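Local coordinates for protein TonB-dependent siderophore receptor (Pseudomonas aeruginosa 39016, PDB 5NEC) that probably takes up iron-siderophore complexes, and siderophore-drug conjugates, across the outer membrane as the TonB-dependent receptor PiuD, at residues D29-N34 with P58-K63; Q126-K131 with N148-Q153; F189-L194 with V213-T218. All blocks are in the same frame, centred on the assembly; numbering follows the deposited sequence.

How the interactions relate
The three contacts come in series along the chain and step from the plug out to the barrel wall. Interaction 1 holds the N-terminal loop 29-34 against the short helix 59-64; interaction 2 joins strands 124-130 and 146-151 of the mixed plug sheet; interaction 3 joins barrel strands 187-200 and 206-219. Interactions 1 and 2, with centres about 13 Å apart, touch where Ile62 packs on Ile127 and Pro58 on Gln126. Interactions 2 and 3, about 18 Å between centres, meet where Lys152 and Gln153 reach Arg190, Asn192 and Ser216. The first two thus belong to one packed plug, and the last is part of the barrel enclosing it.

Interaction 1: D29-N34 with P58-K63; sequences DETTYN and PKQVIK
Glu30 makes the one salt bridge of the contact: its OE1 accepts a hydrogen bond from Lys59 NZ at 2.7 Å, the ammonium group coming from above the carboxylate plane. The Glu30 chain bends at chi2 (-56°), and its CB and CG also lie close to the lysine nitrogen. Thr31, in the type I turn from Asp29 to Thr32, lies alongside Gln60, whose CG is 3.5 Å from Thr31 O; that carbonyl is hydrogen-bonded to Lys597 of the barrel. Next, Thr32 O faces the Pro58 ring at 3.5 Å from CG, while Thr32 OG1 donates to Asn34 O. Tyr33 brings its ring over Val61: CG2 sits 3.7 Å from the ring centroid and 15° off the normal, a CH-pi contact. Gln60 CG meets the edge of the same ring at CE1, 3.9 Å away, and Phe599 of the barrel touches Tyr33, Pro58 and Val61. Pro58 is at the N-cap position, and the loop packs against the helix start. Charge thus holds the loop near the surface, between exposed Glu30 and partly exposed Lys59, and ring packing holds it inside, where the buried Tyr33 hydroxyl is hydrogen-bonded to Asp64, a partner shared with Gln60 NE2, and to Trp644.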
ATOM      1  N   ASP A  29     -16.310 -11.586 -16.485  1.00 93.91           N
ATOM      2  CA  ASP A  29     -17.168 -11.061 -15.367  1.00 94.59           C
ATOM      3  C   ASP A  29     -16.402 -10.024 -14.532  1.00 91.97           C
ATOM      4  O   ASP A  29     -15.532 -10.373 -13.724  1.00 93.25           O
ATOM      5  CB  ASP A  29     -17.676 -12.214 -14.473  1.00 97.69           C
ATOM      6  CG  ASP A  29     -18.595 -11.740 -13.335  1.00 99.75           C
ATOM      7  OD1 ASP A  29     -19.353 -10.763 -13.522  1.00100.81           O
ATOM      8  OD2 ASP A  29     -18.560 -12.356 -12.246  1.00100.41           O
ATOM      9  N   GLU A  30     -16.750  -8.753 -14.718  1.00 90.73           N
ATOM     10  CA  GLU A  30     -16.085  -7.645 -14.022  1.00 87.43           C
ATOM     11  C   GLU A  30     -16.521  -7.455 -12.558  1.00 82.77           C
ATOM     12  O   GLU A  30     -15.826  -6.760 -11.807  1.00 80.78           O
ATOM     13  CB  GLU A  30     -16.302  -6.337 -14.802  1.00 90.30           C
ATOM     14  CG  GLU A  30     -15.770  -6.330 -16.236  1.00 93.81           C
ATOM     15  CD  GLU A  30     -14.285  -6.668 -16.359  1.00 97.64           C
ATOM     16  OE1 GLU A  30     -13.527  -6.402 -15.401  1.00102.51           O
ATOM     17  OE2 GLU A  30     -13.860  -7.194 -17.416  1.00 99.30           O
ATOM     18  N   THR A  31     -17.649  -8.065 -12.165  1.00 78.64           N
ATOM     19  CA  THR A  31     -18.184  -7.997 -10.795  1.00 75.23           C
ATOM     20  C   THR A  31     -17.639  -9.090  -9.857  1.00 71.28           C
ATOM     21  O   THR A  31     -18.113  -9.232  -8.733  1.00 71.49           O
ATOM     22  CB  THR A  31     -19.738  -8.111 -10.783  1.00 76.82           C
ATOM     23  OG1 THR A  31     -20.132  -9.449 -11.123  1.00 75.92           O
ATOM     24  CG2 THR A  31     -20.388  -7.120 -11.754  1.00 77.86           C
ATOM     25  N   THR A  32     -16.670  -9.872 -10.310  1.00 67.94           N
ATOM     26  CA  THR A  32     -16.142 -10.961  -9.497  1.00 66.70           C
ATOM     27  C   THR A  32     -15.380 -10.460  -8.246  1.00 65.35           C
ATOM     28  O   THR A  32     -14.687  -9.430  -8.281  1.00 63.52           O
ATOM     29  CB  THR A  32     -15.236 -11.891 -10.342  1.00 68.24           C
ATOM     30  OG1 THR A  32     -14.978 -13.103  -9.619  1.00 68.11           O
ATOM     31  CG2 THR A  32     -13.899 -11.215 -10.724  1.00 68.25           C
ATOM     32  N   TYR A  33     -15.549 -11.201  -7.155  1.00 64.03           N
ATOM     33  CA  TYR A  33     -14.753 -11.057  -5.937  1.00 63.32           C
ATOM     34  C   TYR A  33     -13.555 -12.004  -5.907  1.00 64.49           C
ATOM     35  O   TYR A  33     -12.743 -11.927  -4.988  1.00 64.56           O
ATOM     36  CB  TYR A  33     -15.625 -11.298  -4.697  1.00 61.30           C
ATOM     37  CG  TYR A  33     -16.395 -10.101  -4.181  1.00 59.63           C
ATOM     38  CD1 TYR A  33     -16.611  -8.954  -4.957  1.00 58.06           C
ATOM     39  CD2 TYR A  33     -16.942 -10.133  -2.894  1.00 59.20           C
ATOM     40  CE1 TYR A  33     -17.327  -7.882  -4.451  1.00 57.51           C
ATOM     41  CE2 TYR A  33     -17.671  -9.072  -2.396  1.00 56.90           C
ATOM     42  CZ  TYR A  33     -17.860  -7.955  -3.175  1.00 56.39           C
ATOM     43  OH  TYR A  33     -18.572  -6.912  -2.661  1.00 56.63           O
ATOM     44  N   ASN A  34     -13.445 -12.886  -6.898  1.00 68.59           N
ATOM     45  CA  ASN A  34     -12.286 -13.768  -7.044  1.00 72.26           C
ATOM     46  C   ASN A  34     -11.633 -13.570  -8.404  1.00 73.69           C
ATOM     47  O   ASN A  34     -12.311 -13.598  -9.423  1.00 78.31           O
ATOM     48  CB  ASN A  34     -12.682 -15.234  -6.896  1.00 74.26           C
ATOM     49  CG  ASN A  34     -11.473 -16.161  -6.925  1.00 75.36           C
ATOM     50  OD1 ASN A  34     -10.813 -16.348  -5.911  1.00 75.84           O
ATOM     51  ND2 ASN A  34     -11.156 -16.715  -8.099  1.00 75.40           N
ATOM     52  N   PRO A  58      -9.910  -7.396  -6.056  1.00 52.74           N
ATOM     53  CA  PRO A  58     -10.441  -7.070  -7.377  1.00 54.04           C
ATOM     54  C   PRO A  58     -11.176  -5.740  -7.428  1.00 55.63           C
ATOM     55  O   PRO A  58     -11.609  -5.219  -6.393  1.00 55.19           O
ATOM     56  CB  PRO A  58     -11.408  -8.211  -7.649  1.00 54.64           C
ATOM     57  CG  PRO A  58     -11.917  -8.578  -6.298  1.00 55.17           C
ATOM     58  CD  PRO A  58     -10.820  -8.291  -5.315  1.00 53.88           C
ATOM     59  N   LYS A  59     -11.314  -5.225  -8.644  1.00 59.33           N
ATOM     60  CA  LYS A  59     -12.035  -3.987  -8.940  1.00 62.73           C
ATOM     61  C   LYS A  59     -13.332  -3.818  -8.151  1.00 61.34           C
ATOM     62  O   LYS A  59     -13.609  -2.746  -7.624  1.00 59.17           O
ATOM     63  CB  LYS A  59     -12.366  -3.947 -10.438  1.00 65.66           C
ATOM     64  CG  LYS A  59     -12.911  -2.614 -10.947  1.00 69.78           C
ATOM     65  CD  LYS A  59     -13.759  -2.779 -12.202  1.00 73.82           C
ATOM     66  CE  LYS A  59     -12.926  -3.263 -13.375  1.00 76.12           C
ATOM     67  NZ  LYS A  59     -13.719  -3.921 -14.446  1.00 78.09           N
ATOM     68  N   GLN A  60     -14.128  -4.881  -8.100  1.00 61.07           N
ATOM     69  CA  GLN A  60     -15.471  -4.820  -7.540  1.00 59.35           C
ATOM     70  C   GLN A  60     -15.451  -4.608  -6.035  1.00 59.44           C
ATOM     71  O   GLN A  60     -16.339  -3.930  -5.513  1.00 59.92           O
ATOM     72  CB  GLN A  60     -16.267  -6.092  -7.874  1.00 61.15           C
ATOM     73  CG  GLN A  60     -17.779  -5.937  -7.746  1.00 61.86           C
ATOM     74  CD  GLN A  60     -18.317  -4.788  -8.575  1.00 62.58           C
ATOM     75  OE1 GLN A  60     -17.912  -4.583  -9.711  1.00 65.50           O
ATOM     76  NE2 GLN A  60     -19.195  -4.007  -7.989  1.00 63.62           N
ATOM     77  N   VAL A  61     -14.454  -5.179  -5.348  1.00 55.68           N
ATOM     78  CA  VAL A  61     -14.270  -4.932  -3.915  1.00 54.19           C
ATOM     79  C   VAL A  61     -13.870  -3.472  -3.662  1.00 51.20           C
ATOM     80  O   VAL A  61     -14.375  -2.849  -2.727  1.00 48.00           O
ATOM     81  CB  VAL A  61     -13.288  -5.943  -3.272  1.00 53.36           C
ATOM     82  CG1 VAL A  61     -12.916  -5.549  -1.850  1.00 54.04           C
ATOM     83  CG2 VAL A  61     -13.917  -7.325  -3.243  1.00 54.42           C
ATOM     84  N   ILE A  62     -12.999  -2.936  -4.517  1.00 50.52           N
ATOM     85  CA  ILE A  62     -12.580  -1.530  -4.458  1.00 48.74           C
ATOM     86  C   ILE A  62     -13.786  -0.598  -4.615  1.00 48.83           C
ATOM     87  O   ILE A  62     -13.922   0.353  -3.855  1.00 46.84           O
ATOM     88  CB  ILE A  62     -11.474  -1.219  -5.505  1.00 48.66           C
ATOM     89  CG1 ILE A  62     -10.196  -2.002  -5.173  1.00 48.58           C
ATOM     90  CG2 ILE A  62     -11.162   0.283  -5.582  1.00 47.87           C
ATOM     91  CD1 ILE A  62      -9.215  -2.121  -6.325  1.00 49.34           C
ATOM     92  N   LYS A  63     -14.673  -0.896  -5.566  1.00 52.13           N
ATOM     93  CA  LYS A  63     -15.913  -0.120  -5.757  1.00 55.58           C
ATOM     94  C   LYS A  63     -16.930  -0.315  -4.625  1.00 53.43           C
ATOM     95  O   LYS A  63     -17.468   0.654  -4.146  1.00 50.85           O
ATOM     96  CB  LYS A  63     -16.593  -0.470  -7.082  1.00 60.61           C
ATOM     97  CG  LYS A  63     -15.791  -0.069  -8.298  1.00 65.92           C
ATOM     98  CD  LYS A  63     -16.617  -0.214  -9.572  1.00 70.24           C
ATOM     99  CE  LYS A  63     -15.779   0.049 -10.823  1.00 72.74           C
ATOM    100  NZ  LYS A  63     -16.396  -0.565 -12.038  1.00 74.26           N
TER

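Interaction 2: Q126-K131 with N148-Q153; sequences QIEVSK and NLVSKQ
Glu128 and Asn148 face each other as an antiparallel hydrogen-bonded pair. Glu128 N donates to Asn148 O and Asn148 N to Glu128 O, both at 2.8 Å and both nearly straight. Toward Gln126, Val150 N adds a longer bond to Gln126 O, 3.1 Å, and between them Ile127 and Leu149 form a non-hydrogen-bonded pair. The N-to-C directions of the two short strand segments lie 158° apart, close to antiparallel.

Side-chain polar bonds gather on the face of Gln126, Glu128, Asn148 and Val150. Asn148 ND2 donates a rather long hydrogen bond to Glu128 OE1 at 3.3 Å, approaching from above the carboxylate, whose plane is turned 69° from the amide. Glu128 OE2 accepts a bond from Gln126 NE2 at 2.8 Å on its anti lone pair. Ser38 OG and Ala39 N also bond to this buried carboxylate, so both its oxygens have more than one partner, which probably helps to stabilise a negative charge there. Asn148 OD1 is held by Gly110 N.

Side-chain packing is split between the two faces. Val150 CG2 lies alongside Gln126 CG at 3.7 Å and also packs against the Glu128 carboxylate at OE2; CG1 is anti to the backbone N (chi1 -174°), which leaves CG2 anti to the carbonyl carbon and turned to Gln126 and Glu128. On the other face Ile127 CG2 meets Leu149 CD2 at 4.0 Å.

Within the plug sheet, strand 54-57 bonds to the far edge of strand 124-130, as at Ile127 with Val57, while strand 106-108 flanks 146-151, with Leu149 bonded to Tyr107. Helix 70-74 covers the Ile127-Leu149 face through Leu70, Ala73 and Leu74.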
ATOM      1  N   GLN A 126      -6.827  -3.599 -10.157  1.00 55.05           N
ATOM      2  CA  GLN A 126      -6.770  -4.498  -9.008  1.00 53.84           C
ATOM      3  C   GLN A 126      -5.428  -4.373  -8.274  1.00 53.01           C
ATOM      4  O   GLN A 126      -4.460  -3.830  -8.808  1.00 52.69           O
ATOM      5  CB  GLN A 126      -6.992  -5.959  -9.446  1.00 53.16           C
ATOM      6  CG  GLN A 126      -5.882  -6.498 -10.332  1.00 53.64           C
ATOM      7  CD  GLN A 126      -6.260  -7.762 -11.100  1.00 53.68           C
ATOM      8  OE1 GLN A 126      -7.419  -7.982 -11.478  1.00 52.85           O
ATOM      9  NE2 GLN A 126      -5.266  -8.608 -11.331  1.00 53.38           N
ATOM     10  N   ILE A 127      -5.396  -4.918  -7.058  1.00 50.78           N
ATOM     11  CA  ILE A 127      -4.228  -4.888  -6.186  1.00 50.92           C
ATOM     12  C   ILE A 127      -3.814  -6.326  -5.854  1.00 50.51           C
ATOM     13  O   ILE A 127      -4.583  -7.069  -5.256  1.00 50.34           O
ATOM     14  CB  ILE A 127      -4.546  -4.095  -4.896  1.00 50.14           C
ATOM     15  CG1 ILE A 127      -4.885  -2.638  -5.245  1.00 50.29           C
ATOM     16  CG2 ILE A 127      -3.397  -4.146  -3.904  1.00 49.42           C
ATOM     17  CD1 ILE A 127      -5.814  -1.992  -4.246  1.00 51.88           C
ATOM     18  N   GLU A 128      -2.597  -6.700  -6.233  1.00 50.72           N
ATOM     19  CA  GLU A 128      -2.097  -8.064  -6.031  1.00 52.22           C
ATOM     20  C   GLU A 128      -1.104  -8.105  -4.863  1.00 51.11           C
ATOM     21  O   GLU A 128      -0.047  -7.482  -4.923  1.00 50.70           O
ATOM     22  CB  GLU A 128      -1.456  -8.574  -7.324  1.00 54.39           C
ATOM     23  CG  GLU A 128      -2.403  -8.491  -8.524  1.00 55.93           C
ATOM     24  CD  GLU A 128      -1.818  -9.016  -9.828  1.00 57.41           C
ATOM     25  OE1 GLU A 128      -0.595  -9.263  -9.902  1.00 59.35           O
ATOM     26  OE2 GLU A 128      -2.602  -9.166 -10.797  1.00 59.51           O
ATOM     27  N   VAL A 129      -1.465  -8.831  -3.801  1.00 49.66           N
ATOM     28  CA  VAL A 129      -0.656  -8.940  -2.584  1.00 49.72           C
ATOM     29  C   VAL A 129       0.051 -10.292  -2.538  1.00 50.89           C
ATOM     30  O   VAL A 129      -0.585 -11.303  -2.330  1.00 52.27           O
ATOM     31  CB  VAL A 129      -1.535  -8.787  -1.313  1.00 49.99           C
ATOM     32  CG1 VAL A 129      -0.674  -8.633  -0.056  1.00 49.83           C
ATOM     33  CG2 VAL A 129      -2.467  -7.588  -1.454  1.00 49.87           C
ATOM     34  N   SER A 130       1.365 -10.297  -2.730  1.00 53.16           N
ATOM     35  CA  SER A 130       2.203 -11.483  -2.485  1.00 53.62           C
ATOM     36  C   SER A 130       2.710 -11.458  -1.057  1.00 54.88           C
ATOM     37  O   SER A 130       3.427 -10.542  -0.673  1.00 52.03           O
ATOM     38  CB  SER A 130       3.400 -11.491  -3.426  1.00 54.18           C
ATOM     39  OG  SER A 130       2.980 -11.900  -4.704  1.00 57.01           O
ATOM     40  N   LYS A 131       2.363 -12.470  -0.274  1.00 58.72           N
ATOM     41  CA  LYS A 131       2.674 -12.452   1.162  1.00 61.14           C
ATOM     42  C   LYS A 131       4.058 -13.006   1.502  1.00 62.62           C
ATOM     43  O   LYS A 131       4.668 -12.562   2.455  1.00 64.81           O
ATOM     44  CB  LYS A 131       1.563 -13.132   1.956  1.00 62.21           C
ATOM     45  CG  LYS A 131       0.195 -12.531   1.642  1.00 64.27           C
ATOM     46  CD  LYS A 131      -0.627 -12.233   2.880  1.00 67.17           C
ATOM     47  CE  LYS A 131      -2.121 -12.248   2.568  1.00 70.24           C
ATOM     48  NZ  LYS A 131      -2.926 -12.156   3.823  1.00 71.60           N
ATOM     49  N   ASN A 148       1.598  -5.477  -5.924  1.00 46.62           N
ATOM     50  CA  ASN A 148       1.612  -5.157  -7.332  1.00 46.47           C
ATOM     51  C   ASN A 148       0.294  -4.496  -7.743  1.00 45.79           C
ATOM     52  O   ASN A 148      -0.772  -5.125  -7.716  1.00 46.58           O
ATOM     53  CB  ASN A 148       1.873  -6.404  -8.185  1.00 47.14           C
ATOM     54  CG  ASN A 148       2.096  -6.065  -9.647  1.00 46.62           C
ATOM     55  OD1 ASN A 148       2.732  -5.055  -9.981  1.00 46.63           O
ATOM     56  ND2 ASN A 148       1.543  -6.883 -10.525  1.00 48.50           N
ATOM     57  N   LEU A 149       0.398  -3.229  -8.138  1.00 45.66           N
ATOM     58  CA  LEU A 149      -0.742  -2.412  -8.502  1.00 47.38           C
ATOM     59  C   LEU A 149      -0.935  -2.433 -10.017  1.00 48.03           C
ATOM     60  O   LEU A 149      -0.090  -1.911 -10.748  1.00 50.14           O
ATOM     61  CB  LEU A 149      -0.520  -0.974  -8.019  1.00 47.22           C
ATOM     62  CG  LEU A 149      -0.074  -0.776  -6.576  1.00 47.54           C
ATOM     63  CD1 LEU A 149      -0.157   0.704  -6.254  1.00 48.41           C
ATOM     64  CD2 LEU A 149      -0.897  -1.600  -5.601  1.00 48.21           C
ATOM     65  N   VAL A 150      -2.035  -3.021 -10.479  1.00 47.42           N
ATOM     66  CA  VAL A 150      -2.297  -3.154 -11.915  1.00 49.49           C
ATOM     67  C   VAL A 150      -3.034  -1.901 -12.435  1.00 48.92           C
ATOM     68  O   VAL A 150      -4.147  -1.611 -11.998  1.00 48.27           O
ATOM     69  CB  VAL A 150      -3.122  -4.444 -12.211  1.00 51.57           C
ATOM     70  CG1 VAL A 150      -3.268  -4.684 -13.713  1.00 51.73           C
ATOM     71  CG2 VAL A 150      -2.480  -5.663 -11.537  1.00 51.19           C
ATOM     72  N   SER A 151      -2.406  -1.155 -13.347  1.00 47.85           N
ATOM     73  CA  SER A 151      -2.995   0.062 -13.934  1.00 49.25           C
ATOM     74  C   SER A 151      -4.103  -0.237 -14.913  1.00 51.71           C
ATOM     75  O   SER A 151      -4.020  -1.201 -15.669  1.00 53.56           O
ATOM     76  CB  SER A 151      -1.966   0.843 -14.743  1.00 49.52           C
ATOM     77  OG  SER A 151      -0.955   1.357 -13.927  1.00 52.72           O
ATOM     78  N   LYS A 152      -5.111   0.623 -14.939  1.00 55.15           N
ATOM     79  CA  LYS A 152      -6.060   0.664 -16.049  1.00 58.25           C
ATOM     80  C   LYS A 152      -5.303   1.077 -17.317  1.00 59.53           C
ATOM     81  O   LYS A 152      -4.590   2.070 -17.292  1.00 59.92           O
ATOM     82  CB  LYS A 152      -7.157   1.677 -15.765  1.00 57.03           C
ATOM     83  CG  LYS A 152      -8.111   1.241 -14.681  1.00 58.05           C
ATOM     84  CD  LYS A 152      -9.037   2.394 -14.357  1.00 57.83           C
ATOM     85  CE  LYS A 152      -9.932   2.081 -13.182  1.00 57.77           C
ATOM     86  NZ  LYS A 152     -10.909   3.197 -13.075  1.00 59.42           N
ATOM     87  N   GLN A 153      -5.428   0.282 -18.383  1.00 62.44           N
ATOM     88  CA  GLN A 153      -4.820   0.561 -19.694  1.00 65.13           C
ATOM     89  C   GLN A 153      -5.925   0.708 -20.735  1.00 62.32           C
ATOM     90  O   GLN A 153      -7.015   0.141 -20.587  1.00 59.80           O
ATOM     91  CB  GLN A 153      -3.888  -0.585 -20.149  1.00 69.13           C
ATOM     92  CG  GLN A 153      -2.625  -0.791 -19.324  1.00 74.78           C
ATOM     93  CD  GLN A 153      -1.637   0.379 -19.395  1.00 80.81           C
ATOM     94  OE1 GLN A 153      -1.526   1.066 -20.413  1.00 85.76           O
ATOM     95  NE2 GLN A 153      -0.922   0.606 -18.306  1.00 83.79           N
TER

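Interaction 3: F189-L194 with V213-T218; sequences FRLNLL and VAPSLT
Arg190 and Ser216, like Asn192 and Ala214, are hydrogen-bonded pairs of an antiparallel hairpin. Arg190 N reaches Ser216 O at 2.8 Å in a nearly straight bond, whereas the return bond from Ser216 N to Arg190 O, of equal length, is bent to 131° at the hydrogen. Asn192 N meets Ala214 O from above the carbonyl plane, and Ala214 N meets Asn192 O in the plane of the Asn192 carbonyl. The intervening pairs are non-hydrogen-bonded. Pro215 fits into one of these positions, opposite Leu191, where no backbone N-H is needed across the pair; its CA gives a C-H...O contact to Arg190 O at 3.4 Å, as Phe189 CA does to Ser216 O.

On the face of Phe189, Leu191, Leu193, Val213, Pro215 and Leu217, the apolar groups touch across the strands. Val213 CG2 is shared by Leu193 CD2, lying alongside at 3.7 Å, and Leu191 CD1, at 3.9 Å. Leu191 has CG anti to the backbone N (chi1 -176°), and its CD1 also reaches Pro215 CB at 4.1 Å. Leu217 CD2 meets the edge of the Phe189 ring at CD1, 3.8 Å away.

The opposite face turns toward the plug. The extended Arg190 chain leads away from strand 213-218 to a salt bridge with Asp177 and a hydrogen bond to Gln153 O. Ser216 OG bonds to Ser230 of the next barrel strand, and Asn192 makes weak bonds to Asp177 and Lys152. Backbone bonds to strands 172-182 and 225-238 continue the barrel on both sides.

The hairpin is thus two-faced: an apolar surface consistent with the lipid-facing side of an outer-membrane barrel, and a polar inner side where charged and amide groups meet the plug.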
ATOM      1  N   PHE A 189      -7.664   4.782 -27.049  1.00 58.56           N
ATOM      2  CA  PHE A 189      -7.255   5.873 -26.191  1.00 59.56           C
ATOM      3  C   PHE A 189      -8.087   5.748 -24.923  1.00 59.99           C
ATOM      4  O   PHE A 189      -9.293   5.489 -24.994  1.00 58.85           O
ATOM      5  CB  PHE A 189      -7.546   7.206 -26.881  1.00 62.03           C
ATOM      6  CG  PHE A 189      -7.394   8.409 -25.991  1.00 65.03           C
ATOM      7  CD1 PHE A 189      -6.134   8.796 -25.512  1.00 66.69           C
ATOM      8  CD2 PHE A 189      -8.511   9.184 -25.634  1.00 69.13           C
ATOM      9  CE1 PHE A 189      -5.991   9.926 -24.691  1.00 66.96           C
ATOM     10  CE2 PHE A 189      -8.368  10.320 -24.819  1.00 68.83           C
ATOM     11  CZ  PHE A 189      -7.107  10.689 -24.352  1.00 67.59           C
ATOM     12  N   ARG A 190      -7.449   5.924 -23.770  1.00 58.40           N
ATOM     13  CA  ARG A 190      -8.153   5.929 -22.494  1.00 57.28           C
ATOM     14  C   ARG A 190      -7.718   7.116 -21.661  1.00 56.61           C
ATOM     15  O   ARG A 190      -6.531   7.440 -21.620  1.00 57.12           O
ATOM     16  CB  ARG A 190      -7.902   4.627 -21.744  1.00 56.65           C
ATOM     17  CG  ARG A 190      -8.746   4.454 -20.497  1.00 56.85           C
ATOM     18  CD  ARG A 190      -8.650   3.029 -19.983  1.00 57.28           C
ATOM     19  NE  ARG A 190      -9.607   2.765 -18.912  1.00 57.90           N
ATOM     20  CZ  ARG A 190      -9.794   1.577 -18.342  1.00 57.96           C
ATOM     21  NH1 ARG A 190      -9.089   0.509 -18.728  1.00 57.76           N
ATOM     22  NH2 ARG A 190     -10.691   1.453 -17.371  1.00 58.72           N
ATOM     23  N   LEU A 191      -8.677   7.768 -21.013  1.00 55.14           N
ATOM     24  CA  LEU A 191      -8.381   8.891 -20.132  1.00 54.96           C
ATOM     25  C   LEU A 191      -9.089   8.659 -18.807  1.00 55.99           C
ATOM     26  O   LEU A 191     -10.299   8.427 -18.802  1.00 56.34           O
ATOM     27  CB  LEU A 191      -8.857  10.188 -20.767  1.00 54.94           C
ATOM     28  CG  LEU A 191      -8.535  11.485 -20.023  1.00 55.64           C
ATOM     29  CD1 LEU A 191      -7.031  11.638 -19.793  1.00 55.21           C
ATOM     30  CD2 LEU A 191      -9.118  12.692 -20.752  1.00 55.43           C
ATOM     31  N   ASN A 192      -8.330   8.676 -17.706  1.00 54.68           N
ATOM     32  CA  ASN A 192      -8.883   8.667 -16.346  1.00 53.83           C
ATOM     33  C   ASN A 192      -8.580  10.008 -15.693  1.00 50.78           C
ATOM     34  O   ASN A 192      -7.432  10.440 -15.674  1.00 49.20           O
ATOM     35  CB  ASN A 192      -8.293   7.538 -15.499  1.00 55.22           C
ATOM     36  CG  ASN A 192      -9.055   6.249 -15.649  1.00 59.94           C
ATOM     37  OD1 ASN A 192      -9.940   5.948 -14.850  1.00 66.90           O
ATOM     38  ND2 ASN A 192      -8.740   5.489 -16.691  1.00 62.45           N
ATOM     39  N   LEU A 193      -9.617  10.645 -15.154  1.00 48.28           N
ATOM     40  CA  LEU A 193      -9.504  11.917 -14.464  1.00 47.39           C
ATOM     41  C   LEU A 193      -9.999  11.795 -13.035  1.00 45.46           C
ATOM     42  O   LEU A 193     -10.911  11.018 -12.771  1.00 44.27           O
ATOM     43  CB  LEU A 193     -10.351  12.954 -15.183  1.00 47.94           C
ATOM     44  CG  LEU A 193      -9.967  13.260 -16.621  1.00 48.72           C
ATOM     45  CD1 LEU A 193     -10.918  14.309 -17.158  1.00 49.65           C
ATOM     46  CD2 LEU A 193      -8.509  13.710 -16.735  1.00 47.88           C
ATOM     47  N   LEU A 194      -9.421  12.603 -12.140  1.00 45.22           N
ATOM     48  CA  LEU A 194      -9.783  12.603 -10.713  1.00 44.59           C
ATOM     49  C   LEU A 194      -9.720  13.999 -10.109  1.00 44.25           C
ATOM     50  O   LEU A 194      -8.777  14.723 -10.330  1.00 41.15           O
ATOM     51  CB  LEU A 194      -8.846  11.682  -9.912  1.00 44.80           C
ATOM     52  CG  LEU A 194      -8.906  11.805  -8.381  1.00 45.66           C
ATOM     53  CD1 LEU A 194     -10.228  11.280  -7.848  1.00 46.78           C
ATOM     54  CD2 LEU A 194      -7.760  11.076  -7.713  1.00 45.49           C
ATOM     55  N   VAL A 213      -4.628  12.921 -13.585  1.00 46.79           N
ATOM     56  CA  VAL A 213      -4.874  12.728 -15.005  1.00 47.98           C
ATOM     57  C   VAL A 213      -4.012  11.556 -15.460  1.00 45.49           C
ATOM     58  O   VAL A 213      -2.820  11.539 -15.207  1.00 42.63           O
ATOM     59  CB  VAL A 213      -4.575  13.995 -15.829  1.00 49.80           C
ATOM     60  CG1 VAL A 213      -3.171  14.481 -15.619  1.00 51.96           C
ATOM     61  CG2 VAL A 213      -4.821  13.753 -17.314  1.00 51.34           C
ATOM     62  N   ALA A 214      -4.641  10.568 -16.103  1.00 46.06           N
ATOM     63  CA  ALA A 214      -3.971   9.355 -16.562  1.00 45.89           C
ATOM     64  C   ALA A 214      -4.379   9.062 -17.992  1.00 46.11           C
ATOM     65  O   ALA A 214      -5.360   8.371 -18.226  1.00 48.37           O
ATOM     66  CB  ALA A 214      -4.313   8.180 -15.653  1.00 45.54           C
ATOM     67  N   PRO A 215      -3.651   9.619 -18.958  1.00 46.16           N
ATOM     68  CA  PRO A 215      -3.896   9.242 -20.356  1.00 45.92           C
ATOM     69  C   PRO A 215      -3.156   7.974 -20.731  1.00 45.24           C
ATOM     70  O   PRO A 215      -2.106   7.694 -20.176  1.00 42.70           O
ATOM     71  CB  PRO A 215      -3.330  10.413 -21.142  1.00 46.82           C
ATOM     72  CG  PRO A 215      -2.255  10.966 -20.253  1.00 46.53           C
ATOM     73  CD  PRO A 215      -2.743  10.772 -18.842  1.00 45.30           C
ATOM     74  N   SER A 216      -3.704   7.244 -21.695  1.00 46.54           N
ATOM     75  CA  SER A 216      -3.174   5.970 -22.126  1.00 47.14           C
ATOM     76  C   SER A 216      -3.546   5.695 -23.609  1.00 48.28           C
ATOM     77  O   SER A 216      -4.659   5.989 -24.048  1.00 46.98           O
ATOM     78  CB  SER A 216      -3.748   4.900 -21.225  1.00 47.74           C
ATOM     79  OG  SER A 216      -3.102   3.679 -21.437  1.00 50.61           O
ATOM     80  N   LEU A 217      -2.591   5.166 -24.369  1.00 48.86           N
ATOM     81  CA  LEU A 217      -2.762   4.824 -25.783  1.00 49.14           C
ATOM     82  C   LEU A 217      -2.252   3.427 -25.999  1.00 49.65           C
ATOM     83  O   LEU A 217      -1.174   3.107 -25.546  1.00 50.02           O
ATOM     84  CB  LEU A 217      -1.932   5.738 -26.669  1.00 49.87           C
ATOM     85  CG  LEU A 217      -2.493   7.122 -26.966  1.00 51.76           C
ATOM     86  CD1 LEU A 217      -1.450   7.962 -27.674  1.00 53.47           C
ATOM     87  CD2 LEU A 217      -3.734   7.024 -27.839  1.00 53.20           C
ATOM     88  N   THR A 218      -3.008   2.602 -26.710  1.00 50.97           N
ATOM     89  CA  THR A 218      -2.548   1.270 -27.050  1.00 52.37           C
ATOM     90  C   THR A 218      -2.769   1.045 -28.556  1.00 51.22           C
ATOM     91  O   THR A 218      -3.745   1.545 -29.125  1.00 51.58           O
ATOM     92  CB  THR A 218      -3.246   0.225 -26.163  1.00 54.60           C
ATOM     93  OG1 THR A 218      -2.439  -0.950 -26.099  1.00 57.71           O
ATOM     94  CG2 THR A 218      -4.636  -0.146 -26.713  1.00 55.96           C
TER